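Side-chain contact in glucoamylase (PDB 1LF6), which hydrolyses terminal alpha-1,4-linked glucose residues from the non-reducing ends of glucan chains, releasing beta-D-glucose: residues A[556-559]-A[560-564]. Residues are numbered along the deposited sequence; the frame is centred on the assembly and turned at random.
Sequences LKVV and DSTIK
Ser561 and Thr562 return their hydroxyls to the carbonyls of Lys557 and Val558, four residues earlier, in the last turn of helix 550-562. Ser561 OG donates to Lys557 O at 2.7 Å, and Ser561 N, 3.1 Å from Lys557 O, approaches from the opposite face of the carbonyl plane. Thr562 OG1 donates to Val558 O at 2.9 Å; chi1 of 67° sets this hydroxyl between its own backbone N and carbonyl carbon, facing back along the helix, while Thr562 N adds a weak bond to the same oxygen. With an alanine in place of Thr562, the OG1 bond is gone, and Val558 O would probably be left with just the weak backbone bonds from Ser561 N and Thr562 N within this turn.

Among the backbone bonds, Asp560 N to Leu556 O is nearly straight, with an N-H...O angle of 168°. Val559 O takes two donors as the helix gives way at Ile563: Ile563 N at 2.8 Å, and Thr562 N, which lies well above the carbonyl plane. The backbone of Ile563 also bonds to Tyr574.

The apolar contact is made by Val559 CG1 and Ile563 CG1, 3.8 Å apart; the two side chains meet at a slant, with Ile563 CD1 4.0 Å from Val559 CG1. Val559 CG1 stands anti to the backbone N (chi1 167°), on the side from which the isoleucine comes.

The Asp560 carboxylate lies back beside Leu556 O, where its OD1 meets Arg606 of helix 600-612 in a salt bridge and Trp573 NE1 in a hydrogen bond. Leu556 packs on the same helix, Val559 on Trp573, and the helix end runs into the hairpin of strands 564-567 and 570-573 in the (alpha/alpha) barrel part of the enzyme, the Ile563 side chain about 12 Å from that of Glu435, the probable proton acceptor.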
ATOM      1  N   LEU A 556      18.502  -0.213  23.531  1.00 17.50           N
ATOM      2  CA  LEU A 556      18.387   1.055  22.826  1.00 17.80           C
ATOM      3  C   LEU A 556      19.775   1.589  22.445  1.00 19.30           C
ATOM      4  O   LEU A 556      19.977   2.089  21.336  1.00 17.17           O
ATOM      5  CB  LEU A 556      17.661   2.059  23.724  1.00 19.71           C
ATOM      6  CG  LEU A 556      16.345   2.701  23.276  1.00 26.25           C
ATOM      7  CD1 LEU A 556      15.452   1.698  22.586  1.00 26.84           C
ATOM      8  CD2 LEU A 556      15.646   3.289  24.500  1.00 25.14           C
ATOM      9  N   LYS A 557      20.726   1.480  23.372  1.00 19.89           N
ATOM     10  CA  LYS A 557      22.087   1.956  23.130  1.00 22.30           C
ATOM     11  C   LYS A 557      22.734   1.230  21.961  1.00 20.53           C
ATOM     12  O   LYS A 557      23.374   1.850  21.115  1.00 21.30           O
ATOM     13  CB  LYS A 557      22.965   1.761  24.369  1.00 24.80           C
ATOM     14  CG  LYS A 557      22.484   2.481  25.613  1.00 32.28           C
ATOM     15  CD  LYS A 557      23.535   2.404  26.716  1.00 37.60           C
ATOM     16  CE  LYS A 557      22.985   2.888  28.044  1.00 42.02           C
ATOM     17  NZ  LYS A 557      21.914   1.983  28.557  1.00 46.28           N
ATOM     18  N   VAL A 558      22.573  -0.088  21.923  1.00 19.48           N
ATOM     19  CA  VAL A 558      23.150  -0.889  20.855  1.00 18.34           C
ATOM     20  C   VAL A 558      22.447  -0.633  19.525  1.00 18.32           C
ATOM     21  O   VAL A 558      23.091  -0.544  18.473  1.00 17.32           O
ATOM     22  CB  VAL A 558      23.076  -2.393  21.201  1.00 19.63           C
ATOM     23  CG1 VAL A 558      23.612  -3.220  20.056  1.00 21.66           C
ATOM     24  CG2 VAL A 558      23.873  -2.668  22.468  1.00 20.66           C
ATOM     25  N   VAL A 559      21.124  -0.522  19.569  1.00 16.64           N
ATOM     26  CA  VAL A 559      20.353  -0.263  18.364  1.00 14.75           C
ATOM     27  C   VAL A 559      20.721   1.086  17.741  1.00 14.98           C
ATOM     28  O   VAL A 559      20.950   1.172  16.537  1.00 15.19           O
ATOM     29  CB  VAL A 559      18.839  -0.291  18.661  1.00 14.08           C
ATOM     30  CG1 VAL A 559      18.061   0.289  17.495  1.00 10.10           C
ATOM     31  CG2 VAL A 559      18.402  -1.728  18.923  1.00 14.47           C
ATOM     32  N   ASP A 560      20.780   2.138  18.554  1.00 16.18           N
ATOM     33  CA  ASP A 560      21.116   3.453  18.024  1.00 18.00           C
ATOM     34  C   ASP A 560      22.571   3.573  17.569  1.00 19.63           C
ATOM     35  O   ASP A 560      22.893   4.389  16.704  1.00 20.66           O
ATOM     36  CB  ASP A 560      20.794   4.543  19.048  1.00 18.02           C
ATOM     37  CG  ASP A 560      19.295   4.717  19.252  1.00 18.64           C
ATOM     38  OD1 ASP A 560      18.529   4.202  18.410  1.00 15.93           O
ATOM     39  OD2 ASP A 560      18.891   5.374  20.231  1.00 14.29           O
ATOM     40  N   SER A 561      23.447   2.753  18.139  1.00 20.75           N
ATOM     41  CA  SER A 561      24.859   2.785  17.767  1.00 22.59           C
ATOM     42  C   SER A 561      25.117   1.996  16.490  1.00 21.40           C
ATOM     43  O   SER A 561      26.118   2.207  15.819  1.00 22.38           O
ATOM     44  CB  SER A 561      25.724   2.192  18.884  1.00 23.54           C
ATOM     45  OG  SER A 561      25.582   2.940  20.073  1.00 31.99           O
ATOM     46  N   THR A 562      24.204   1.097  16.139  1.00 21.48           N
ATOM     47  CA  THR A 562      24.420   0.268  14.963  1.00 19.84           C
ATOM     48  C   THR A 562      23.467   0.441  13.784  1.00 18.67           C
ATOM     49  O   THR A 562      23.883   0.316  12.634  1.00 15.90           O
ATOM     50  CB  THR A 562      24.413  -1.229  15.358  1.00 22.75           C
ATOM     51  OG1 THR A 562      23.103  -1.601  15.802  1.00 23.90           O
ATOM     52  CG2 THR A 562      25.388  -1.480  16.493  1.00 23.63           C
ATOM     53  N   ILE A 563      22.197   0.728  14.050  1.00 17.18           N
ATOM     54  CA  ILE A 563      21.249   0.844  12.952  1.00 15.87           C
ATOM     55  C   ILE A 563      20.364   2.081  12.950  1.00 16.87           C
ATOM     56  O   ILE A 563      19.256   2.067  12.403  1.00 18.05           O
ATOM     57  CB  ILE A 563      20.358  -0.420  12.866  1.00 14.08           C
ATOM     58  CG1 ILE A 563      19.659  -0.660  14.204  1.00 13.90           C
ATOM     59  CG2 ILE A 563      21.220  -1.638  12.498  1.00 12.58           C
ATOM     60  CD1 ILE A 563      18.707  -1.847  14.201  1.00 13.98           C
ATOM     61  N   LYS A 564      20.849   3.148  13.571  1.00 16.80           N
ATOM     62  CA  LYS A 564      20.122   4.409  13.583  1.00 15.63           C
ATOM     63  C   LYS A 564      20.834   5.336  12.605  1.00 16.24           C
ATOM     64  O   LYS A 564      22.063   5.331  12.518  1.00 15.62           O
ATOM     65  CB  LYS A 564      20.130   5.046  14.975  1.00 16.25           C
ATOM     66  CG  LYS A 564      19.468   6.422  14.999  1.00 14.47           C
ATOM     67  CD  LYS A 564      19.589   7.117  16.344  1.00 12.12           C
ATOM     68  CE  LYS A 564      18.919   8.489  16.277  1.00 16.24           C
ATOM     69  NZ  LYS A 564      19.078   9.280  17.525  1.00 16.08           N
TER